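Cellobiose 2-epimerase (PDB 5ZIG) probably catalyses the reversible epimerisation of cellobiose to 4-O-beta-D-glucopyranosyl-D-mannose. Local coordinates at residues K55-T66 / G378-R388. Sequence-based numbering, arbitrary orientation.
Sequences KGLVMTARHLWT and GMWKASYHNSR
Arg-62 crosses Tyr-384 at a slant, and this is the tight part of the contact. Its chain is extended from CG to NE, which carries CD and NE over to the CD2 side of the ring; NE is 3.5 Å from Tyr-384 CD2. The guanidinium and ring planes are 29° apart. Val-58 CG1 lies over the guanidinium face opposite Tyr-384, toward its rim. Ala-382 CB fits between Arg-62 CB, 3.6 Å away, and the face of the His-63 ring, a CH-pi contact. At the ring edge His-63 ND1 shares a hydrogen bond with Ser-383 OG (3.0 Å). Tyr-384 also turns its edge to the face of Trp-65, with planes at 84°. Tyr-384 OH hydrogen-bonds Glu-199, and His-385 ND1 hydrogen-bonds Glu-320. Cutting Arg-62 back to an alanine is likely to leave the CD2 side of the Tyr-384 ring, and Val-58 CG1, without the chain that packs on them. The looser side lies toward partly exposed Met-379 and exposed Trp-380. There Met-379 SD reaches Gly-56 CA at 3.5 Å, and a water links Met-59 N to Met-379 O. Segments 57-66 and 384-388 run nearly parallel, at 18°, as inner-helix neighbours closing the ring of an (alpha/alpha)6 barrel, the fold of the N-acylglucosamine 2-epimerase family.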
ATOM      1  N   LYS A  55      -2.963   6.256 -18.013  1.00 21.16           N
ATOM      2  CA  LYS A  55      -2.066   5.570 -17.095  1.00 25.62           C
ATOM      3  C   LYS A  55      -1.816   6.428 -15.859  1.00 37.33           C
ATOM      4  O   LYS A  55      -1.407   7.593 -15.966  1.00 35.57           O
ATOM      5  CB  LYS A  55      -0.764   5.208 -17.802  1.00 20.94           C
ATOM      6  CG  LYS A  55      -1.021   4.673 -19.204  1.00 27.60           C
ATOM      7  CD  LYS A  55       0.259   4.466 -19.994  1.00 28.69           C
ATOM      8  CE  LYS A  55       0.041   3.511 -21.152  1.00 24.89           C
ATOM      9  NZ  LYS A  55       1.158   3.557 -22.129  1.00 26.42           N
ATOM     10  N   GLY A  56      -2.092   5.846 -14.689  1.00 30.88           N
ATOM     11  CA  GLY A  56      -2.016   6.582 -13.455  1.00 27.71           C
ATOM     12  C   GLY A  56      -0.617   6.599 -12.871  1.00 31.56           C
ATOM     13  O   GLY A  56       0.193   5.702 -13.109  1.00 35.68           O
ATOM     14  N   LEU A  57      -0.358   7.646 -12.091  1.00 26.05           N
ATOM     15  CA  LEU A  57       0.888   7.744 -11.347  1.00 34.83           C
ATOM     16  C   LEU A  57       1.020   6.599 -10.346  1.00 29.29           C
ATOM     17  O   LEU A  57       2.049   5.918 -10.311  1.00 26.88           O
ATOM     18  CB  LEU A  57       0.947   9.095 -10.633  1.00 20.37           C
ATOM     19  CG  LEU A  57       2.069   9.245  -9.620  1.00 22.11           C
ATOM     20  CD1 LEU A  57       3.444   8.948 -10.249  1.00 20.17           C
ATOM     21  CD2 LEU A  57       2.004  10.653  -8.992  1.00 20.24           C
ATOM     22  N   VAL A  58      -0.006   6.408  -9.505  1.00 24.53           N
ATOM     23  CA  VAL A  58      -0.020   5.333  -8.503  1.00 30.87           C
ATOM     24  C   VAL A  58       0.235   3.977  -9.152  1.00 28.56           C
ATOM     25  O   VAL A  58       1.118   3.228  -8.732  1.00 24.03           O
ATOM     26  CB  VAL A  58      -1.359   5.324  -7.742  1.00 22.53           C
ATOM     27  CG1 VAL A  58      -1.335   4.277  -6.627  1.00 23.81           C
ATOM     28  CG2 VAL A  58      -1.694   6.702  -7.197  1.00 24.52           C
ATOM     29  N   MET A  59      -0.550   3.640 -10.179  1.00 26.22           N
ATOM     30  CA  MET A  59      -0.441   2.317 -10.792  1.00 30.71           C
ATOM     31  C   MET A  59       0.949   2.092 -11.382  1.00 25.26           C
ATOM     32  O   MET A  59       1.549   1.027 -11.196  1.00 27.90           O
ATOM     33  CB  MET A  59      -1.524   2.154 -11.858  1.00 40.24           C
ATOM     34  CG  MET A  59      -1.476   0.862 -12.643  1.00 56.35           C
ATOM     35  SD  MET A  59      -1.824   1.187 -14.391  1.00 69.20           S
ATOM     36  CE  MET A  59      -0.336   2.078 -14.825  1.00 58.47           C
ATOM     37  N   THR A  60       1.490   3.099 -12.066  1.00 25.97           N
ATOM     38  CA  THR A  60       2.813   2.966 -12.667  1.00 26.43           C
ATOM     39  C   THR A  60       3.894   2.814 -11.604  1.00 24.06           C
ATOM     40  O   THR A  60       4.833   2.028 -11.774  1.00 27.57           O
ATOM     41  CB  THR A  60       3.090   4.184 -13.547  1.00 27.97           C
ATOM     42  OG1 THR A  60       2.096   4.241 -14.581  1.00 23.98           O
ATOM     43  CG2 THR A  60       4.500   4.118 -14.167  1.00 22.82           C
ATOM     44  N   ALA A  61       3.790   3.573 -10.508  1.00 22.67           N
ATOM     45  CA  ALA A  61       4.770   3.457  -9.431  1.00 27.21           C
ATOM     46  C   ALA A  61       4.630   2.128  -8.690  1.00 22.93           C
ATOM     47  O   ALA A  61       5.632   1.534  -8.271  1.00 24.56           O
ATOM     48  CB  ALA A  61       4.626   4.631  -8.466  1.00 20.69           C
ATOM     49  N   ARG A  62       3.398   1.645  -8.522  1.00 25.92           N
ATOM     50  CA  ARG A  62       3.195   0.326  -7.915  1.00 25.66           C
ATOM     51  C   ARG A  62       3.864  -0.772  -8.737  1.00 28.62           C
ATOM     52  O   ARG A  62       4.525  -1.655  -8.175  1.00 27.28           O
ATOM     53  CB  ARG A  62       1.705   0.055  -7.738  1.00 20.25           C
ATOM     54  CG  ARG A  62       1.119   0.841  -6.564  1.00 20.23           C
ATOM     55  CD  ARG A  62      -0.355   0.593  -6.369  1.00 28.87           C
ATOM     56  NE  ARG A  62      -0.889   1.341  -5.230  1.00 33.60           N
ATOM     57  CZ  ARG A  62      -2.163   1.287  -4.835  1.00 37.70           C
ATOM     58  NH1 ARG A  62      -3.026   0.499  -5.467  1.00 30.40           N
ATOM     59  NH2 ARG A  62      -2.568   1.988  -3.787  1.00 43.91           N
ATOM     60  N   HIS A  63       3.739  -0.716 -10.070  1.00 20.21           N
ATOM     61  CA  HIS A  63       4.417  -1.703 -10.906  1.00 20.90           C
ATOM     62  C   HIS A  63       5.929  -1.565 -10.813  1.00 25.10           C
ATOM     63  O   HIS A  63       6.647  -2.573 -10.784  1.00 23.75           O
ATOM     64  CB  HIS A  63       3.952  -1.588 -12.356  1.00 20.34           C
ATOM     65  CG  HIS A  63       2.548  -2.065 -12.574  1.00 29.73           C
ATOM     66  ND1 HIS A  63       2.046  -3.207 -11.983  1.00 31.24           N
ATOM     67  CD2 HIS A  63       1.527  -1.531 -13.288  1.00 24.17           C
ATOM     68  CE1 HIS A  63       0.781  -3.367 -12.342  1.00 24.19           C
ATOM     69  NE2 HIS A  63       0.447  -2.369 -13.144  1.00 28.00           N
ATOM     70  N   LEU A  64       6.435  -0.324 -10.766  1.00 22.29           N
ATOM     71  CA  LEU A  64       7.864  -0.136 -10.530  1.00 22.05           C
ATOM     72  C   LEU A  64       8.297  -0.781  -9.214  1.00 25.48           C
ATOM     73  O   LEU A  64       9.308  -1.493  -9.165  1.00 24.11           O
ATOM     74  CB  LEU A  64       8.226   1.350 -10.529  1.00 19.91           C
ATOM     75  CG  LEU A  64       9.743   1.538 -10.284  1.00 23.04           C
ATOM     76  CD1 LEU A  64      10.563   0.717 -11.284  1.00 19.84           C
ATOM     77  CD2 LEU A  64      10.221   3.016 -10.277  1.00 25.08           C
ATOM     78  N   TRP A  65       7.560  -0.516  -8.129  1.00 22.73           N
ATOM     79  CA  TRP A  65       7.913  -1.107  -6.842  1.00 27.73           C
ATOM     80  C   TRP A  65       7.835  -2.626  -6.919  1.00 29.53           C
ATOM     81  O   TRP A  65       8.766  -3.325  -6.512  1.00 30.55           O
ATOM     82  CB  TRP A  65       7.012  -0.569  -5.721  1.00 23.05           C
ATOM     83  CG  TRP A  65       7.371  -1.112  -4.326  1.00 28.01           C
ATOM     84  CD1 TRP A  65       8.209  -0.532  -3.406  1.00 28.78           C
ATOM     85  CD2 TRP A  65       6.887  -2.325  -3.715  1.00 22.83           C
ATOM     86  NE1 TRP A  65       8.274  -1.305  -2.273  1.00 30.46           N
ATOM     87  CE2 TRP A  65       7.470  -2.408  -2.434  1.00 25.00           C
ATOM     88  CE3 TRP A  65       6.004  -3.333  -4.123  1.00 19.94           C
ATOM     89  CZ2 TRP A  65       7.223  -3.475  -1.566  1.00 19.83           C
ATOM     90  CZ3 TRP A  65       5.759  -4.400  -3.248  1.00 27.63           C
ATOM     91  CH2 TRP A  65       6.358  -4.450  -1.989  1.00 19.92           C
ATOM     92  N   THR A  66       6.760  -3.151  -7.510  1.00 29.19           N
ATOM     93  CA  THR A  66       6.576  -4.600  -7.535  1.00 29.23           C
ATOM     94  C   THR A  66       7.739  -5.300  -8.236  1.00 30.38           C
ATOM     95  O   THR A  66       8.320  -6.245  -7.691  1.00 23.49           O
ATOM     96  CB  THR A  66       5.243  -4.948  -8.196  1.00 29.09           C
ATOM     97  OG1 THR A  66       4.170  -4.646  -7.292  1.00 23.81           O
ATOM     98  CG2 THR A  66       5.186  -6.434  -8.573  1.00 27.33           C
ATOM     99  N   GLY A 378      -5.985  -1.089 -13.203  1.00 26.32           N
ATOM    100  CA  GLY A 378      -6.281   0.284 -13.574  1.00 28.09           C
ATOM    101  C   GLY A 378      -5.668   1.283 -12.620  1.00 25.23           C
ATOM    102  O   GLY A 378      -4.637   1.017 -11.996  1.00 22.96           O
ATOM    103  N   MET A 379      -6.321   2.436 -12.511  1.00 32.32           N
ATOM    104  CA  MET A 379      -5.831   3.501 -11.642  1.00 37.08           C
ATOM    105  C   MET A 379      -5.777   3.055 -10.191  1.00 33.50           C
ATOM    106  O   MET A 379      -4.990   3.590  -9.404  1.00 31.17           O
ATOM    107  CB  MET A 379      -6.719   4.739 -11.767  1.00 34.61           C
ATOM    108  CG  MET A 379      -6.792   5.318 -13.164  1.00 43.25           C
ATOM    109  SD  MET A 379      -5.560   6.604 -13.379  1.00 47.16           S
ATOM    110  CE  MET A 379      -5.966   7.723 -12.029  1.00 51.89           C
ATOM    111  N   TRP A 380      -6.617   2.103  -9.810  1.00 25.86           N
ATOM    112  CA  TRP A 380      -6.759   1.738  -8.414  1.00 34.42           C
ATOM    113  C   TRP A 380      -6.265   0.332  -8.103  1.00 32.28           C
ATOM    114  O   TRP A 380      -6.103  -0.006  -6.924  1.00 26.66           O
ATOM    115  CB  TRP A 380      -8.225   1.883  -7.990  1.00 41.34           C
ATOM    116  CG  TRP A 380      -8.658   3.313  -7.816  1.00 57.89           C
ATOM    117  CD1 TRP A 380      -8.256   4.181  -6.834  1.00 63.59           C
ATOM    118  CD2 TRP A 380      -9.570   4.046  -8.648  1.00 64.39           C
ATOM    119  NE1 TRP A 380      -8.868   5.400  -7.001  1.00 64.61           N
ATOM    120  CE2 TRP A 380      -9.680   5.344  -8.106  1.00 68.75           C
ATOM    121  CE3 TRP A 380     -10.309   3.729  -9.796  1.00 65.71           C
ATOM    122  CZ2 TRP A 380     -10.500   6.323  -8.672  1.00 74.11           C
ATOM    123  CZ3 TRP A 380     -11.124   4.698 -10.352  1.00 68.72           C
ATOM    124  CH2 TRP A 380     -11.212   5.981  -9.793  1.00 71.54           C
ATOM    125  N   LYS A 381      -6.005  -0.500  -9.107  1.00 33.09           N
ATOM    126  CA  LYS A 381      -5.470  -1.816  -8.817  1.00 35.29           C
ATOM    127  C   LYS A 381      -4.285  -2.095  -9.724  1.00 20.92           C
ATOM    128  O   LYS A 381      -4.407  -2.096 -10.954  1.00 27.35           O
ATOM    129  CB  LYS A 381      -6.549  -2.886  -8.928  1.00 38.54           C
ATOM    130  CG  LYS A 381      -6.038  -4.320  -8.911  1.00 21.14           C
ATOM    131  CD  LYS A 381      -7.219  -5.275  -8.961  1.00 27.93           C
ATOM    132  CE  LYS A 381      -6.773  -6.730  -8.711  1.00 21.32           C
ATOM    133  NZ  LYS A 381      -6.320  -7.332  -9.980  1.00 24.41           N
ATOM    134  N   ALA A 382      -3.140  -2.316  -9.101  1.00 22.34           N
ATOM    135  CA  ALA A 382      -1.922  -2.682  -9.793  1.00 29.68           C
ATOM    136  C   ALA A 382      -1.387  -3.970  -9.175  1.00 28.42           C
ATOM    137  O   ALA A 382      -2.163  -4.810  -8.718  1.00 29.21           O
ATOM    138  CB  ALA A 382      -0.896  -1.545  -9.714  1.00 23.07           C
ATOM    139  N   SER A 383      -0.098  -4.141  -9.189  1.00 23.63           N
ATOM    140  CA  SER A 383       0.515  -5.332  -8.691  1.00 27.36           C
ATOM    141  C   SER A 383       1.150  -5.277  -7.301  1.00 29.20           C
ATOM    142  O   SER A 383       1.791  -6.172  -6.946  1.00 26.53           O
ATOM    143  CB  SER A 383       1.551  -5.791  -9.678  1.00 22.23           C
ATOM    144  OG  SER A 383       2.648  -4.997  -9.643  1.00 29.80           O
ATOM    145  N   TYR A 384       0.888  -4.232  -6.543  1.00 29.21           N
ATOM    146  CA  TYR A 384       1.485  -3.993  -5.255  1.00 24.94           C
ATOM    147  C   TYR A 384       0.916  -4.648  -4.004  1.00 21.52           C
ATOM    148  O   TYR A 384       1.619  -5.286  -3.336  1.00 34.75           O
ATOM    149  CB  TYR A 384       1.702  -2.489  -5.086  1.00 21.68           C
ATOM    150  CG  TYR A 384       1.552  -1.893  -3.750  1.00 20.18           C
ATOM    151  CD1 TYR A 384       2.621  -1.739  -2.914  1.00 20.08           C
ATOM    152  CD2 TYR A 384       0.372  -1.404  -3.371  1.00 22.09           C
ATOM    153  CE1 TYR A 384       2.480  -1.129  -1.701  1.00 20.05           C
ATOM    154  CE2 TYR A 384       0.215  -0.775  -2.193  1.00 28.92           C
ATOM    155  CZ  TYR A 384       1.268  -0.636  -1.346  1.00 32.14           C
ATOM    156  OH  TYR A 384       1.021  -0.002  -0.188  1.00 31.98           O
ATOM    157  N   HIS A 385      -0.340  -4.493  -3.714  1.00 27.54           N
ATOM    158  CA  HIS A 385      -0.915  -5.041  -2.516  1.00 23.91           C
ATOM    159  C   HIS A 385      -0.690  -6.567  -2.377  1.00 28.91           C
ATOM    160  O   HIS A 385      -0.200  -7.025  -1.379  1.00 23.88           O
ATOM    161  CB  HIS A 385      -2.383  -4.662  -2.425  1.00 29.04           C
ATOM    162  CG  HIS A 385      -2.658  -3.285  -1.892  1.00 32.23           C
ATOM    163  ND1 HIS A 385      -2.514  -2.944  -0.577  1.00 30.01           N
ATOM    164  CD2 HIS A 385      -3.128  -2.181  -2.501  1.00 30.49           C
ATOM    165  CE1 HIS A 385      -2.863  -1.694  -0.400  1.00 26.44           C
ATOM    166  NE2 HIS A 385      -3.253  -1.212  -1.548  1.00 25.42           N
ATOM    167  N   ASN A 386      -1.021  -7.300  -3.416  1.00 20.59           N
ATOM    168  CA  ASN A 386      -0.877  -8.731  -3.427  1.00 24.70           C
ATOM    169  C   ASN A 386       0.562  -9.232  -3.533  1.00 30.08           C
ATOM    170  O   ASN A 386       0.889 -10.126  -2.827  1.00 32.84           O
ATOM    171  CB  ASN A 386      -1.864  -9.440  -4.383  1.00 20.82           C
ATOM    172  CG  ASN A 386      -1.707  -9.053  -5.839  1.00 33.20           C
ATOM    173  OD1 ASN A 386      -0.790  -8.375  -6.218  1.00 26.95           O
ATOM    174  ND2 ASN A 386      -2.619  -9.540  -6.664  1.00 20.97           N
ATOM    175  N   SER A 387       1.399  -8.653  -4.375  1.00 24.93           N
ATOM    176  CA  SER A 387       2.767  -9.049  -4.430  1.00 24.31           C
ATOM    177  C   SER A 387       3.419  -8.775  -3.085  1.00 29.63           C
ATOM    178  O   SER A 387       4.162  -9.580  -2.621  1.00 29.91           O
ATOM    179  CB  SER A 387       3.573  -8.327  -5.443  1.00 31.75           C
ATOM    180  OG  SER A 387       3.354  -8.764  -6.731  1.00 40.07           O
ATOM    181  N   ARG A 388       3.195  -7.598  -2.519  1.00 29.24           N
ATOM    182  CA  ARG A 388       3.765  -7.320  -1.210  1.00 32.24           C
ATOM    183  C   ARG A 388       3.339  -8.371  -0.196  1.00 31.26           C
ATOM    184  O   ARG A 388       4.156  -8.830   0.611  1.00 35.93           O
ATOM    185  CB  ARG A 388       3.344  -5.938  -0.714  1.00 28.63           C
ATOM    186  CG  ARG A 388       4.021  -5.547   0.626  1.00 23.57           C
ATOM    187  CD  ARG A 388       3.885  -4.054   0.945  1.00 25.27           C
ATOM    188  NE  ARG A 388       2.501  -3.674   1.246  1.00 30.95           N
ATOM    189  CZ  ARG A 388       2.116  -2.479   1.707  1.00 32.67           C
ATOM    190  NH1 ARG A 388       3.007  -1.523   1.951  1.00 19.99           N
ATOM    191  NH2 ARG A 388       0.830  -2.236   1.923  1.00 20.16           N
TER
HETATM  192  O   HOH W   1      -3.015   5.241 -10.772  1.00 20.70           O
HETATM  193  O   HOH W   2      -2.123  -2.638  -6.052  1.00 20.57           O
HETATM  194  O   HOH W   3      -5.576   0.458  -3.226  1.00 32.79           O